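Beta-galactosidase (Geobacillus stearothermophilus, PDB 4OIF) probably hydrolyses terminal, non-reducing beta-D-galactose residues from beta-D-galactosides, as a trimeric, zinc-binding glycoside hydrolase of family GH42. Local coordinates at residues P448-I454 and Q608-E612; V558-H562 and P579-S583. All coordinates share one frame; numbering follows the deposited sequence.

Both contacts lie in the trimerisation domain, about 24 Å apart between centres and with their nearest atoms about 8 Å from each other, so they do not touch. Contact 1 joins the end of helix 438-451 to helix 600-613; contact 2 packs the two-stranded sheet of 527-534 and 555-561 against strand 579-586 of the ten-strand sheet. Each is mostly buried with a more open margin. At that margin contact 1 has an arginine–glutamine hydrogen bond beside a methionine core, whereas contact 2 packs isoleucines on a proline and a threonine methyl, with a bridging water. Helix 600-613 links them: it carries M611, and V581 of 579-583 packs on its F602 and F606.

Contact 1 (P448-I454 and Q608-E612); sequences PFWERDI and QELME
A Met-aromatic contact in the trimerisation domain ties M611 of helix 600-613 to F449, in the last turns of helix 438-451. The methyl CE of M611 sits over one face of the F449 ring, 3.8 Å from its centroid and 21° off the ring normal, displaced toward the rim carbon CD1. The sulfur stands farther off and oblique, so the face is met chiefly by a CH-pi contact. CG of M611 lies anti to its carbonyl carbon (chi1 -73°), and beyond it the chain runs extended, which carries the methyl across to the other helix. There CE also comes 3.6 Å from the backbone O of P448.

Around the thioether, I454 and R452 add aliphatic contacts. CD1 of I454 rests 3.6 Å from CG of M611 and equally near SD, while CG of R452 passes 3.9 Å from SD. I454 can reach back because the helix ends in a Schellman motif, with D453 at positive phi and the backbone N of I454 bonded to O of F449. D453 is anchored in turn by H624 and the backbone N of V630. L616 touches F449, I454 and M611, and Y607 meets the F449 ring edge-to-face.

The polar margin belongs to R452 and Q608. A bend at chi2 (-81°) carries the arginine chain out past M611. The guanidinium and Q608 amide planes are nearly perpendicular. Its NH1 is hydrogen-bonded to a bound glycerol, probably from the crystallisation liquor. OE1 of Q608 takes a second, weak bond from NH2 at 3.1 Å; the stronger one comes from NE, 2.8 Å from OE1, lying almost in the guanidinium plane but tilted from that of the amide carbonyl.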
loop_
_atom_site.group_PDB
_atom_site.type_symbol
_atom_site.label_atom_id
_atom_site.label_comp_id
_atom_site.label_asym_id
_atom_site.label_seq_id
_atom_site.Cartn_x
_atom_site.Cartn_y
_atom_site.Cartn_z
ATOM N N PRO A 448 10.874 -23.994 -23.503
ATOM C CA PRO A 448 11.469 -24.608 -24.700
ATOM C C PRO A 448 10.620 -25.724 -25.299
ATOM O O PRO A 448 10.639 -25.914 -26.509
ATOM C CB PRO A 448 12.806 -25.169 -24.185
ATOM C CG PRO A 448 13.105 -24.387 -22.966
ATOM C CD PRO A 448 11.762 -24.124 -22.334
ATOM N N PHE A 449 9.873 -26.443 -24.471
ATOM C CA PHE A 449 9.044 -27.547 -24.966
ATOM C C PHE A 449 7.822 -27.005 -25.703
ATOM O O PHE A 449 7.426 -27.535 -26.740
ATOM C CB PHE A 449 8.662 -28.471 -23.805
ATOM C CG PHE A 449 9.857 -29.149 -23.190
ATOM C CD1 PHE A 449 10.290 -30.381 -23.661
ATOM C CD2 PHE A 449 10.604 -28.513 -22.204
ATOM C CE1 PHE A 449 11.419 -30.988 -23.137
ATOM C CE2 PHE A 449 11.734 -29.112 -21.669
ATOM C CZ PHE A 449 12.143 -30.352 -22.135
ATOM N N TRP A 450 7.262 -25.917 -25.189
ATOM C CA TRP A 450 6.175 -25.227 -25.862
ATOM C C TRP A 450 6.660 -24.705 -27.210
ATOM O O TRP A 450 5.975 -24.851 -28.215
ATOM C CB TRP A 450 5.639 -24.075 -24.995
ATOM C CG TRP A 450 4.332 -23.489 -25.478
ATOM C CD1 TRP A 450 3.079 -24.022 -25.321
ATOM C CD2 TRP A 450 4.156 -22.258 -26.186
ATOM N NE1 TRP A 450 2.135 -23.199 -25.893
ATOM C CE2 TRP A 450 2.771 -22.107 -26.427
ATOM C CE3 TRP A 450 5.034 -21.268 -26.645
ATOM C CZ2 TRP A 450 2.247 -21.007 -27.112
ATOM C CZ3 TRP A 450 4.515 -20.180 -27.317
ATOM C CH2 TRP A 450 3.132 -20.057 -27.549
ATOM N N GLU A 451 7.852 -24.112 -27.223
ATOM C CA GLU A 451 8.412 -23.532 -28.440
ATOM C C GLU A 451 8.722 -24.609 -29.490
ATOM O O GLU A 451 8.845 -24.307 -30.673
ATOM C CB GLU A 451 9.671 -22.703 -28.113
ATOM C CG GLU A 451 9.374 -21.360 -27.441
ATOM C CD GLU A 451 10.613 -20.540 -27.102
ATOM O OE1 GLU A 451 11.728 -21.004 -27.389
ATOM O OE2 GLU A 451 10.478 -19.430 -26.531
ATOM N N ARG A 452 8.820 -25.860 -29.051
ATOM C CA ARG A 452 9.095 -26.983 -29.933
ATOM C C ARG A 452 7.874 -27.882 -30.148
ATOM O O ARG A 452 7.960 -28.901 -30.837
ATOM C CB ARG A 452 10.237 -27.822 -29.367
ATOM C CG ARG A 452 11.585 -27.156 -29.432
ATOM C CD ARG A 452 12.184 -27.293 -30.807
ATOM N NE ARG A 452 13.576 -26.873 -30.800
ATOM C CZ ARG A 452 14.055 -25.863 -31.516
ATOM N NH1 ARG A 452 13.247 -25.171 -32.309
ATOM N NH2 ARG A 452 15.344 -25.551 -31.440
ATOM N N ASP A 453 6.753 -27.526 -29.536
ATOM C CA ASP A 453 5.511 -28.263 -29.735
ATOM C C ASP A 453 5.658 -29.675 -29.193
ATOM O O ASP A 453 5.065 -30.626 -29.701
ATOM C CB ASP A 453 5.131 -28.274 -31.218
ATOM C CG ASP A 453 5.127 -26.883 -31.815
ATOM O OD1 ASP A 453 4.622 -25.958 -31.147
ATOM O OD2 ASP A 453 5.655 -26.701 -32.930
ATOM N N ILE A 454 6.466 -29.807 -28.155
ATOM C CA ILE A 454 6.642 -31.088 -27.504
ATOM C C ILE A 454 5.618 -31.252 -26.385
ATOM O O ILE A 454 5.526 -30.408 -25.494
ATOM C CB ILE A 454 8.061 -31.231 -26.966
ATOM C CG1 ILE A 454 9.028 -31.253 -28.151
ATOM C CG2 ILE A 454 8.179 -32.482 -26.127
ATOM C CD1 ILE A 454 10.405 -31.685 -27.805
ATOM N N GLN A 608 17.348 -28.533 -25.466
ATOM C CA GLN A 608 17.467 -28.969 -26.846
ATOM C C GLN A 608 18.310 -30.211 -26.860
ATOM O O GLN A 608 17.965 -31.218 -27.511
ATOM C CB GLN A 608 18.104 -27.904 -27.734
ATOM C CG GLN A 608 18.008 -28.238 -29.210
ATOM C CD GLN A 608 16.560 -28.340 -29.680
ATOM O OE1 GLN A 608 15.682 -27.620 -29.191
ATOM N NE2 GLN A 608 16.302 -29.245 -30.622
ATOM N N GLU A 609 19.420 -30.134 -26.124
ATOM C CA GLU A 609 20.281 -31.302 -25.981
ATOM C C GLU A 609 19.531 -32.467 -25.377
ATOM O O GLU A 609 19.690 -33.604 -25.829
ATOM C CB GLU A 609 21.505 -30.988 -25.137
ATOM C CG GLU A 609 22.531 -30.171 -25.874
ATOM C CD GLU A 609 23.910 -30.754 -25.740
ATOM O OE1 GLU A 609 24.033 -31.807 -25.078
ATOM O OE2 GLU A 609 24.863 -30.156 -26.285
ATOM N N LEU A 610 18.711 -32.205 -24.365
ATOM C CA LEU A 610 17.935 -33.329 -23.820
ATOM C C LEU A 610 16.916 -33.905 -24.830
ATOM O O LEU A 610 16.617 -35.097 -24.799
ATOM C CB LEU A 610 17.224 -32.922 -22.530
ATOM C CG LEU A 610 18.153 -32.967 -21.313
ATOM C CD1 LEU A 610 17.442 -32.513 -20.036
ATOM C CD2 LEU A 610 18.740 -34.371 -21.133
ATOM N N MET A 611 16.401 -33.066 -25.728
ATOM C CA MET A 611 15.406 -33.481 -26.723
ATOM C C MET A 611 16.046 -34.349 -27.802
ATOM O O MET A 611 15.443 -35.302 -28.295
ATOM C CB MET A 611 14.748 -32.267 -27.393
ATOM C CG MET A 611 13.748 -31.465 -26.568
ATOM S SD MET A 611 13.461 -29.856 -27.361
ATOM C CE MET A 611 12.513 -28.995 -26.108
ATOM N N GLU A 612 17.260 -33.994 -28.202
ATOM C CA GLU A 612 17.977 -34.833 -29.141
ATOM C C GLU A 612 18.362 -36.139 -28.452
ATOM O O GLU A 612 18.137 -37.223 -28.991
ATOM C CB GLU A 612 19.199 -34.099 -29.686
ATOM C CG GLU A 612 18.821 -32.920 -30.573
ATOM C CD GLU A 612 19.988 -32.000 -30.880
ATOM O OE1 GLU A 612 21.103 -32.258 -30.379
ATOM O OE2 GLU A 612 19.783 -31.011 -31.617
#

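Contact 2 (V558-H562 and P579-S583)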
loop_
_atom_site.group_PDB
_atom_site.type_symbol
_atom_site.label_atom_id
_atom_site.label_comp_id
_atom_site.label_asym_id
_atom_site.label_seq_id
_atom_site.Cartn_x
_atom_site.Cartn_y
_atom_site.Cartn_z
ATOM N N VAL A 558 26.146 -22.547 -4.770
ATOM C CA VAL A 558 27.505 -23.073 -4.691
ATOM C C VAL A 558 27.405 -24.597 -4.608
ATOM O O VAL A 558 26.609 -25.132 -3.839
ATOM C CB VAL A 558 28.287 -22.501 -3.485
ATOM C CG1 VAL A 558 29.681 -23.118 -3.411
ATOM C CG2 VAL A 558 28.408 -20.980 -3.588
ATOM N N ILE A 559 28.200 -25.297 -5.409
ATOM C CA ILE A 559 28.062 -26.748 -5.552
ATOM C C ILE A 559 29.338 -27.549 -5.258
ATOM O O ILE A 559 30.427 -27.222 -5.727
ATOM C CB ILE A 559 27.591 -27.088 -6.976
ATOM C CG1 ILE A 559 26.140 -26.639 -7.167
ATOM C CG2 ILE A 559 27.757 -28.574 -7.273
ATOM C CD1 ILE A 559 25.758 -26.470 -8.630
ATOM N N LYS A 560 29.180 -28.607 -4.476
ATOM C CA LYS A 560 30.245 -29.569 -4.216
ATOM C C LYS A 560 30.107 -30.801 -5.128
ATOM O O LYS A 560 29.101 -31.512 -5.071
ATOM C CB LYS A 560 30.207 -29.986 -2.745
ATOM C CG LYS A 560 31.278 -30.974 -2.310
ATOM C CD LYS A 560 30.987 -31.440 -0.886
ATOM C CE LYS A 560 32.200 -32.025 -0.189
ATOM N NZ LYS A 560 31.896 -32.234 1.259
ATOM N N ILE A 561 31.117 -31.056 -5.958
ATOM C CA ILE A 561 31.075 -32.162 -6.924
ATOM C C ILE A 561 31.531 -33.499 -6.352
ATOM O O ILE A 561 32.516 -33.573 -5.625
ATOM C CB ILE A 561 31.956 -31.866 -8.161
ATOM C CG1 ILE A 561 31.429 -30.645 -8.907
ATOM C CG2 ILE A 561 32.021 -33.071 -9.091
ATOM C CD1 ILE A 561 29.993 -30.760 -9.291
ATOM N N HIS A 562 30.807 -34.556 -6.700
ATOM C CA HIS A 562 31.227 -35.915 -6.391
ATOM C C HIS A 562 31.487 -36.695 -7.679
ATOM O O HIS A 562 32.514 -36.506 -8.322
ATOM C CB HIS A 562 30.173 -36.606 -5.531
ATOM C CG HIS A 562 29.964 -35.941 -4.208
ATOM N ND1 HIS A 562 30.978 -35.794 -3.285
ATOM C CD2 HIS A 562 28.868 -35.366 -3.659
ATOM C CE1 HIS A 562 30.514 -35.164 -2.221
ATOM N NE2 HIS A 562 29.236 -34.896 -2.420
ATOM N N PRO A 579 31.367 -25.015 -10.326
ATOM C CA PRO A 579 30.265 -25.589 -11.111
ATOM C C PRO A 579 28.895 -24.948 -10.890
ATOM O O PRO A 579 28.471 -24.734 -9.754
ATOM C CB PRO A 579 30.216 -27.047 -10.635
ATOM C CG PRO A 579 31.513 -27.294 -10.003
ATOM C CD PRO A 579 31.936 -26.006 -9.403
ATOM N N ALA A 580 28.195 -24.693 -11.990
ATOM C CA ALA A 580 26.822 -24.210 -11.956
ATOM C C ALA A 580 25.850 -25.250 -12.550
ATOM O O ALA A 580 24.710 -25.377 -12.096
ATOM C CB ALA A 580 26.716 -22.905 -12.703
ATOM N N VAL A 581 26.290 -25.987 -13.566
ATOM C CA VAL A 581 25.419 -26.994 -14.168
ATOM C C VAL A 581 26.099 -28.347 -14.216
ATOM O O VAL A 581 27.232 -28.454 -14.691
ATOM C CB VAL A 581 24.994 -26.613 -15.590
ATOM C CG1 VAL A 581 24.145 -27.723 -16.199
ATOM C CG2 VAL A 581 24.222 -25.321 -15.573
ATOM N N THR A 582 25.409 -29.372 -13.715
ATOM C CA THR A 582 25.998 -30.709 -13.602
ATOM C C THR A 582 25.101 -31.808 -14.177
ATOM O O THR A 582 23.880 -31.663 -14.240
ATOM C CB THR A 582 26.312 -31.078 -12.129
ATOM O OG1 THR A 582 25.090 -31.288 -11.411
ATOM C CG2 THR A 582 27.098 -29.988 -11.454
ATOM N N SER A 583 25.728 -32.907 -14.595
ATOM C CA SER A 583 25.014 -34.099 -15.052
ATOM C C SER A 583 25.622 -35.328 -14.409
ATOM O O SER A 583 26.812 -35.358 -14.112
ATOM C CB SER A 583 25.065 -34.242 -16.578
ATOM O OG SER A 583 26.358 -34.636 -17.001
HETATM O O HOH W 1 29.524 -24.036 -7.442
#
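In both I559 and I561, CG1 stands anti to the carbonyl carbon (chi1 -70° and -63°), and the second torsion then separates them: the I559 branch runs extended, whereas that of I561 folds at chi2 (-55°). The extended branch brings CD1 of I559 to the backbone of the facing segment, 3.4 Å from O of P579 and 3.8 Å from O of A580. Chi1 sets CG1 of I561 obliquely against the proline ring, 3.5 Å from CG of P579; the fold at chi2 then swings CD1 of I561 to the T582 methyl, CG2, tip to tip at 3.7 Å. Cut back to an alanine, position I561 is likely to leave the P579 ring and the T582 methyl without their aliphatic partner, opening a gap toward strand 555-561.

No direct hydrogen bond joins the two segments. One water bridges them instead, accepting from the backbone N of I559 at 2.7 Å and donating to O of P579 at 2.6 Å. That carbonyl therefore holds the water while its oxygen also rests against the I559 methyl, and the backbone N of I559 gains a water-mediated partner on the other segment.

The chain turns a corner at A580, where A580 and V581 both face G568 in a classic beta bulge. P579 and T582 are directed at the isoleucines; V581 points away from them, and its side chain touches F602 and F606 of helix 600-613. The contact thus packs one sheet on another: 555-561 pairs with 527-534, whose M527 touches both I559 and T582, while 579-586 lies between 565-570 and 589-594, which supply V566 beside I561 and P579, and Y593 beside I559 and T582.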